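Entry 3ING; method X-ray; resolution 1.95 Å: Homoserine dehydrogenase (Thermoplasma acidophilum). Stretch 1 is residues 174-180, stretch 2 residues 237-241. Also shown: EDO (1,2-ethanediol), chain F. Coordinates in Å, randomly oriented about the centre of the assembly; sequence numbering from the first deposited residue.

Stretch 1 (174-180) TINYVIR
Stretch 2 237-241: YSGVD

Contact between a helical segment, residues 174-180, and an irregular loop, residues 237-241, of one chain of homoserine dehydrogenase; at least 61 positions of sequence separate any two residues that touch. All seven residues of the first stretch lie within a helix that runs on in both directions, with phi from -52 to -73° and psi from -37 to -52°. Its i to i-4 hydrogen bonds are Val178 N to Thr174 O, 2.8 Å, Ile179 N to Ile175 O, 3.0 Å, and Arg180 N to Asn176 O, 2.9 Å. The loop is largely extended, with phi/psi of -152/161° at Tyr237, -138/156° at Ser238, -112/-168° at Gly239, -80/147° at Val240 and -134/-170° at Asp241. In the register, Ile175 CA and Val240 CA are the nearest pair, 7.2 Å apart.

Apolar packing centres on Val240, chi1 m, which points its CA-to-CB bond toward the helix and brings CG1 against three helix side chains. The tightest approach is Ile175 CG1 to Val240 CG1, 3.6 Å; Val178 CG1 and Ile179 CG1 each lie 4.2 Å from Val240 CG1. Val178 and Ile179 follow Ile175 by three and four residues, so one helical turn returns both close to its side of the helix, where Val240 CG1 meets all three. The CA-to-CB bonds of Ile175 (chi1 t, chi2 t) and Val178 (chi1 t) point toward the loop; that of Ile179 (chi1 m, chi2 t) points sideways, but the end of its side chain comes nearer.

Ile175 also packs against the loop backbone upstream of Val240, its CD1 lying 3.9 Å from Ser238 O and 3.9 Å from Gly239 CA. These are packing contacts; no hydrogen bond joins the stretches, and the small interface, 162 Å² summed over both sides, rests on apolar packing. Gly239 has no side chain, and an ideal CB there would point away from the helix, 4.7 Å from Ile175 CD1. The ends of the loop stay clear: the side chains of Tyr237 (chi1 p, chi2 -83°) and Asp241 (chi1 p, chi2 32°) make no contact with the helix.

A 1,2-ethanediol molecule, probably from the crystallisation liquor, sits by the helix. Arg180 (chi1 m, chi2 t, chi3 p, chi4 171°) gives it a weak hydrogen bond, NH1 to EDO O1, 2.7 Å, with an N-H...acceptor angle of 119°; O1 lies at the guanidinium edge, near its plane. EDO C2 packs 3.7 Å from Asn176 CB and 3.6 Å from Tyr177 N.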

# COMPACT_ATOMS: atom_id res chain seq x y z
N THR A 174 8.43 9.27 18.66
CA THR A 174 8.71 9.87 19.98
C THR A 174 8.85 11.40 19.95
O THR A 174 8.24 12.09 20.78
CB THR A 174 9.91 9.18 20.67
OG1 THR A 174 9.57 7.83 20.89
CG2 THR A 174 10.26 9.86 22.05
N ILE A 175 9.58 11.95 18.98
CA ILE A 175 9.74 13.42 18.92
C ILE A 175 8.38 14.08 18.71
O ILE A 175 8.08 15.11 19.30
CB ILE A 175 10.78 13.86 17.84
CG1 ILE A 175 11.12 15.36 17.97
CG2 ILE A 175 10.35 13.44 16.43
CD1 ILE A 175 12.44 15.80 17.32
N ASN A 176 7.52 13.46 17.92
CA ASN A 176 6.23 14.04 17.66
C ASN A 176 5.29 13.95 18.87
O ASN A 176 4.57 14.88 19.21
CB ASN A 176 5.63 13.43 16.40
CG ASN A 176 5.97 14.23 15.17
OD1 ASN A 176 5.47 15.35 15.00
ND2 ASN A 176 6.88 13.69 14.33
N TYR A 177 5.34 12.81 19.55
CA TYR A 177 4.58 12.56 20.75
C TYR A 177 5.00 13.55 21.79
O TYR A 177 4.15 14.15 22.52
CB TYR A 177 4.89 11.12 21.19
CG TYR A 177 4.04 10.55 22.29
CD1 TYR A 177 2.72 10.23 22.05
CD2 TYR A 177 4.57 10.25 23.54
CE1 TYR A 177 1.92 9.67 23.04
CE2 TYR A 177 3.78 9.69 24.53
CZ TYR A 177 2.46 9.40 24.27
OH TYR A 177 1.64 8.80 25.20
N VAL A 178 6.31 13.76 21.89
CA VAL A 178 6.86 14.73 22.88
C VAL A 178 6.38 16.13 22.60
O VAL A 178 5.89 16.81 23.48
CB VAL A 178 8.42 14.73 22.90
CG1 VAL A 178 8.97 15.98 23.56
CG2 VAL A 178 8.93 13.45 23.62
N ILE A 179 6.53 16.59 21.37
CA ILE A 179 6.08 17.94 20.99
C ILE A 179 4.58 18.10 21.26
O ILE A 179 4.15 19.07 21.87
CB ILE A 179 6.38 18.18 19.46
CG1 ILE A 179 7.89 18.33 19.23
CG2 ILE A 179 5.67 19.41 18.93
CD1 ILE A 179 8.28 18.31 17.75
N ARG A 180 3.78 17.13 20.83
CA ARG A 180 2.32 17.27 21.02
C ARG A 180 1.89 17.29 22.49
O ARG A 180 0.99 18.04 22.88
CB ARG A 180 1.61 16.16 20.27
CG ARG A 180 1.79 16.31 18.77
CD ARG A 180 1.07 15.25 18.00
NE ARG A 180 -0.37 15.36 18.13
CZ ARG A 180 -1.26 14.67 17.42
NH1 ARG A 180 -0.87 13.81 16.50
NH2 ARG A 180 -2.54 14.88 17.62
N TYR A 237 18.08 18.48 9.74
CA TYR A 237 17.17 18.04 10.78
C TYR A 237 17.24 18.92 12.02
O TYR A 237 18.21 19.62 12.22
CB TYR A 237 17.44 16.58 11.13
CG TYR A 237 18.75 16.27 11.81
CD1 TYR A 237 19.92 16.10 11.07
CD2 TYR A 237 18.80 16.03 13.17
CE1 TYR A 237 21.11 15.78 11.70
CE2 TYR A 237 19.97 15.68 13.80
CZ TYR A 237 21.12 15.55 13.06
OH TYR A 237 22.29 15.20 13.70
N SER A 238 16.19 18.85 12.83
CA SER A 238 16.10 19.63 14.05
C SER A 238 15.54 18.75 15.17
O SER A 238 14.79 17.82 14.90
CB SER A 238 15.11 20.81 13.89
OG SER A 238 15.18 21.46 12.63
N GLY A 239 15.84 19.11 16.40
CA GLY A 239 15.37 18.35 17.55
C GLY A 239 14.38 19.20 18.29
O GLY A 239 13.94 20.22 17.80
N VAL A 240 14.04 18.78 19.50
CA VAL A 240 13.15 19.55 20.35
C VAL A 240 13.99 20.65 21.01
O VAL A 240 15.16 20.46 21.24
CB VAL A 240 12.52 18.64 21.42
CG1 VAL A 240 11.74 17.49 20.75
CG2 VAL A 240 13.59 18.03 22.26
N ASP A 241 13.41 21.81 21.26
CA ASP A 241 14.14 22.87 21.94
C ASP A 241 13.25 23.44 23.03
O ASP A 241 12.18 22.90 23.32
CB ASP A 241 14.59 23.95 20.95
CG ASP A 241 13.43 24.53 20.16
OD1 ASP A 241 12.30 24.62 20.68
OD2 ASP A 241 13.68 24.91 19.00
C1 EDO F . 2.27 11.76 16.17
O1 EDO F . 0.83 11.72 16.14
C2 EDO F . 2.81 11.26 17.51
O2 EDO F . 3.13 9.86 17.43